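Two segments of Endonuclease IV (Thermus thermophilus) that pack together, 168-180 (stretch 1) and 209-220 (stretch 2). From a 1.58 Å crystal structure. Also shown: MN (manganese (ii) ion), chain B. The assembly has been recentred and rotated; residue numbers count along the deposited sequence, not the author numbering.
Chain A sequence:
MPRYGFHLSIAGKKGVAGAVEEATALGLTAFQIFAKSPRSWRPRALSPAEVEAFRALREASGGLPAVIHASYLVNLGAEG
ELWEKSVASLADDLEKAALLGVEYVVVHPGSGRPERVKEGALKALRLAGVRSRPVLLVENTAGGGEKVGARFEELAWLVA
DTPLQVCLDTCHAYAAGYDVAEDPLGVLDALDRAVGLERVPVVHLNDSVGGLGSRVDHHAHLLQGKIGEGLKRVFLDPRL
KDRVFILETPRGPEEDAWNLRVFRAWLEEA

Stretch 1, residues 168-180: LDTCHAYAAGYDV
Stretch 2 209-220: VGGLGSRVDHHA

Packing of segments 168-180 and 209-220 of Endonuclease IV, which bury 647 Å² between them. Stretch 1 leaves a strand (168-169), runs as a helix over 170-176 and continues as loop; stretch 2 is loop up to a short strand at 219-220. Register is set by close CA pairs: Cys-171 CA lies 6.4 Å from His-219 CA, His-172 CA lies 6.1 Å from Asp-217 CA, and Gly-177 CA lies 3.9 Å from Gly-213 CA, so the chains run in opposite senses. A manganese ion joins the stretches, MN being bound by NE2 of His-172 at 2.2 Å, NE2 of His-219 at 2.3 Å, Asp-217 OD1 and OD2 at 2.4 and 2.5 Å, water 2 at 2.5 Å from the ion, and one atom from elsewhere in the structure. His-172 (chi1 m, chi2 179°), His-219 (chi1 m, chi2 175°) and Asp-217 (chi1 t, chi2 7°) leave their backbones sideways but bring their ends inward. The two imidazoles meet rim to rim, centroids 5.8 Å apart and planes at 49°. Asp-169 (chi1 t) caps the helix: its OD1 accepts from His-172 N at 2.9 Å and, weakly, from Cys-171 N at 2.8 Å. In backbone hydrogen bonding, the helix end offers carbonyls to stretch 2. Gly-213 N donates to Tyr-174 O (2.9 Å, 177°) and Arg-215 N to Ala-175 O (2.9 Å, 150°); Gly-213 CA also lies 3.0 Å from Ala-175 O, a CA-H...O contact. A type II turn from Gly-211 to Ser-214 presents Gly-213 N, and Arg-215 N follows directly after it; the turn is closed by Ser-214 N to Gly-211 O (3.0 Å) and braced by Ser-214 OG (chi1 p) donating to Gly-211 O (2.7 Å). Positive phi favours glycine at Gly-213 (66/17). Gly-177 (127/-3) ends the helix in a Schellman motif, where a CB would jam against the preceding carbonyl; at Gly-210 a CB would clash with Val-216 CB. Side-chain packing centres on Tyr-174 (chi1 t, chi2 62°), which lays one ring face under Leu-212 CB, 4.2 Å from the ring centroid, an apolar contact with Tyr-174 CZ 3.8 Å from Leu-212 CB, while Gly-210 O approaches the ring edge, 3.5 Å from Tyr-174 CE2. Leu-212 (chi1 t, chi2 p) sends CD1 to 3.5 Å from Gly-177 C and 3.7 Å from Asp-179 CA. The small side chain of Ala-175 fits a tight site, its CB 3.0 Å from Val-216 O. Cys-171 (chi1 t), buried, points toward stretch 2, with SG 3.8 Å from His-218 O and 3.9 Å from His-219 CD2. Water 1 accepts from Leu-212 N (2.8 Å) and bonds to Tyr-174 OH (3.3 Å). The Arg-215 guanidinium (chi1 m, chi2 p, chi3 t) folds back with one face over Ala-176 O.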

# COMPACT_ATOMS: atom_id res chain seq x y z
N LEU A 168 -4.35 2.02 4.99
CA LEU A 168 -5.77 1.71 4.92
C LEU A 168 -6.16 1.33 3.50
O LEU A 168 -5.90 2.09 2.57
CB LEU A 168 -6.61 2.91 5.35
CG LEU A 168 -8.09 2.83 4.95
CD1 LEU A 168 -8.78 1.73 5.76
CD2 LEU A 168 -8.75 4.18 5.18
N ASP A 169 -6.76 0.16 3.34
CA ASP A 169 -7.25 -0.25 2.03
C ASP A 169 -8.77 -0.23 2.17
O ASP A 169 -9.35 -0.98 2.95
CB ASP A 169 -6.76 -1.65 1.65
CG ASP A 169 -7.21 -2.05 0.25
OD1 ASP A 169 -8.43 -2.01 -0.03
OD2 ASP A 169 -6.34 -2.40 -0.59
N THR A 170 -9.41 0.65 1.41
CA THR A 170 -10.86 0.80 1.46
C THR A 170 -11.63 -0.42 0.97
O THR A 170 -12.74 -0.69 1.44
CB THR A 170 -11.28 2.02 0.66
OG1 THR A 170 -10.58 2.02 -0.59
CG2 THR A 170 -10.95 3.30 1.42
N CYS A 171 -11.07 -1.16 0.02
CA CYS A 171 -11.73 -2.36 -0.50
C CYS A 171 -11.71 -3.40 0.61
O CYS A 171 -12.74 -4.02 0.90
CB CYS A 171 -10.99 -2.90 -1.73
SG CYS A 171 -11.64 -4.47 -2.37
N HIS A 172 -10.55 -3.59 1.22
CA HIS A 172 -10.42 -4.56 2.30
C HIS A 172 -11.36 -4.22 3.45
O HIS A 172 -12.02 -5.11 4.00
CB HIS A 172 -8.98 -4.58 2.82
CG HIS A 172 -7.97 -5.06 1.83
ND1 HIS A 172 -6.63 -5.12 2.11
CD2 HIS A 172 -8.11 -5.50 0.55
CE1 HIS A 172 -5.98 -5.57 1.05
NE2 HIS A 172 -6.86 -5.81 0.09
N ALA A 173 -11.41 -2.94 3.80
CA ALA A 173 -12.27 -2.49 4.89
C ALA A 173 -13.73 -2.79 4.60
O ALA A 173 -14.45 -3.30 5.46
CB ALA A 173 -12.08 -0.99 5.12
N TYR A 174 -14.16 -2.49 3.38
CA TYR A 174 -15.54 -2.73 2.98
C TYR A 174 -15.84 -4.22 3.06
O TYR A 174 -16.86 -4.63 3.62
CB TYR A 174 -15.75 -2.22 1.55
CG TYR A 174 -17.20 -2.14 1.13
CD1 TYR A 174 -18.09 -1.30 1.79
CD2 TYR A 174 -17.68 -2.90 0.06
CE1 TYR A 174 -19.42 -1.21 1.41
CE2 TYR A 174 -19.01 -2.82 -0.33
CZ TYR A 174 -19.88 -1.97 0.34
OH TYR A 174 -21.20 -1.88 -0.04
N ALA A 175 -14.94 -5.04 2.52
CA ALA A 175 -15.13 -6.48 2.53
C ALA A 175 -15.17 -7.03 3.95
O ALA A 175 -15.81 -8.05 4.21
CB ALA A 175 -14.01 -7.16 1.74
N ALA A 176 -14.49 -6.36 4.87
CA ALA A 176 -14.45 -6.80 6.26
C ALA A 176 -15.68 -6.40 7.06
O ALA A 176 -15.94 -6.97 8.12
CB ALA A 176 -13.20 -6.26 6.94
N GLY A 177 -16.44 -5.43 6.56
CA GLY A 177 -17.63 -5.00 7.28
C GLY A 177 -17.72 -3.51 7.57
O GLY A 177 -18.71 -3.05 8.14
N TYR A 178 -16.69 -2.75 7.21
CA TYR A 178 -16.70 -1.31 7.43
C TYR A 178 -17.43 -0.68 6.25
O TYR A 178 -16.97 -0.77 5.11
CB TYR A 178 -15.27 -0.77 7.52
CG TYR A 178 -14.54 -1.16 8.78
CD1 TYR A 178 -14.83 -0.55 10.00
CD2 TYR A 178 -13.53 -2.13 8.76
CE1 TYR A 178 -14.13 -0.88 11.16
CE2 TYR A 178 -12.83 -2.47 9.91
CZ TYR A 178 -13.13 -1.83 11.11
OH TYR A 178 -12.42 -2.14 12.25
N ASP A 179 -18.56 -0.03 6.52
CA ASP A 179 -19.36 0.56 5.45
C ASP A 179 -18.77 1.83 4.84
O ASP A 179 -19.25 2.94 5.09
CB ASP A 179 -20.78 0.85 5.95
CG ASP A 179 -21.77 0.99 4.82
OD1 ASP A 179 -21.34 1.16 3.66
OD2 ASP A 179 -22.99 0.92 5.09
N VAL A 180 -17.75 1.67 4.00
CA VAL A 180 -17.11 2.81 3.35
C VAL A 180 -18.05 3.46 2.33
O VAL A 180 -17.95 4.66 2.06
CB VAL A 180 -15.82 2.39 2.63
CG1 VAL A 180 -15.10 3.62 2.10
CG2 VAL A 180 -14.92 1.60 3.58
N VAL A 209 -15.37 -5.07 -5.66
CA VAL A 209 -16.31 -5.85 -6.45
C VAL A 209 -17.23 -6.55 -5.45
O VAL A 209 -18.43 -6.69 -5.69
CB VAL A 209 -15.58 -6.91 -7.32
CG1 VAL A 209 -16.60 -7.86 -7.95
CG2 VAL A 209 -14.77 -6.23 -8.40
N GLY A 210 -16.65 -6.97 -4.33
CA GLY A 210 -17.41 -7.65 -3.31
C GLY A 210 -18.26 -6.70 -2.48
O GLY A 210 -17.97 -5.51 -2.39
N GLY A 211 -19.32 -7.24 -1.88
CA GLY A 211 -20.20 -6.43 -1.07
C GLY A 211 -19.75 -6.25 0.37
O GLY A 211 -18.76 -6.85 0.80
N LEU A 212 -20.50 -5.44 1.11
CA LEU A 212 -20.19 -5.16 2.51
C LEU A 212 -20.09 -6.43 3.35
O LEU A 212 -21.04 -7.22 3.41
CB LEU A 212 -21.27 -4.24 3.09
CG LEU A 212 -21.11 -3.83 4.56
CD1 LEU A 212 -19.81 -3.07 4.75
CD2 LEU A 212 -22.30 -2.98 4.99
N GLY A 213 -18.94 -6.62 3.99
CA GLY A 213 -18.72 -7.79 4.82
C GLY A 213 -18.69 -9.12 4.10
O GLY A 213 -18.81 -10.17 4.73
N SER A 214 -18.51 -9.09 2.78
CA SER A 214 -18.48 -10.31 1.98
C SER A 214 -17.17 -11.09 2.09
O SER A 214 -17.09 -12.25 1.67
CB SER A 214 -18.73 -9.98 0.51
OG SER A 214 -17.67 -9.21 -0.02
N ARG A 215 -16.15 -10.45 2.66
CA ARG A 215 -14.83 -11.07 2.81
C ARG A 215 -14.16 -11.29 1.46
O ARG A 215 -13.14 -11.98 1.37
CB ARG A 215 -14.94 -12.39 3.57
CG ARG A 215 -14.88 -12.27 5.09
CD ARG A 215 -15.92 -11.32 5.65
NE ARG A 215 -16.04 -11.43 7.10
CZ ARG A 215 -15.07 -11.17 7.97
NH1 ARG A 215 -13.88 -10.77 7.54
NH2 ARG A 215 -15.29 -11.32 9.27
N VAL A 216 -14.73 -10.72 0.41
CA VAL A 216 -14.17 -10.84 -0.93
C VAL A 216 -13.19 -9.69 -1.16
O VAL A 216 -13.53 -8.53 -0.94
CB VAL A 216 -15.28 -10.79 -2.01
CG1 VAL A 216 -14.66 -10.73 -3.40
CG2 VAL A 216 -16.17 -12.03 -1.90
N ASP A 217 -11.98 -10.03 -1.59
CA ASP A 217 -10.94 -9.04 -1.86
C ASP A 217 -10.74 -8.98 -3.37
O ASP A 217 -9.90 -9.68 -3.93
CB ASP A 217 -9.63 -9.45 -1.17
CG ASP A 217 -8.50 -8.46 -1.41
OD1 ASP A 217 -8.76 -7.38 -2.00
OD2 ASP A 217 -7.36 -8.75 -1.01
N HIS A 218 -11.52 -8.12 -4.02
CA HIS A 218 -11.46 -7.96 -5.47
C HIS A 218 -11.55 -6.46 -5.78
O HIS A 218 -12.63 -5.87 -5.76
CB HIS A 218 -12.64 -8.72 -6.08
CG HIS A 218 -12.58 -8.86 -7.57
ND1 HIS A 218 -13.47 -9.64 -8.28
CD2 HIS A 218 -11.74 -8.33 -8.49
CE1 HIS A 218 -13.19 -9.58 -9.56
NE2 HIS A 218 -12.14 -8.79 -9.72
N HIS A 219 -10.40 -5.86 -6.08
CA HIS A 219 -10.35 -4.42 -6.37
C HIS A 219 -11.10 -4.05 -7.64
O HIS A 219 -11.20 -4.84 -8.57
CB HIS A 219 -8.90 -3.95 -6.54
CG HIS A 219 -7.99 -4.32 -5.41
ND1 HIS A 219 -6.63 -4.06 -5.45
CD2 HIS A 219 -8.21 -4.96 -4.24
CE1 HIS A 219 -6.06 -4.52 -4.35
NE2 HIS A 219 -7.00 -5.07 -3.60
N ALA A 220 -11.61 -2.82 -7.65
CA ALA A 220 -12.33 -2.28 -8.80
C ALA A 220 -11.86 -0.84 -9.01
O ALA A 220 -11.48 -0.16 -8.05
CB ALA A 220 -13.83 -2.31 -8.56
MN MN B . -6.51 -6.61 -1.98
O HOH W 1 -22.98 -4.63 0.02
O HOH W 2 -5.96 -8.15 -3.88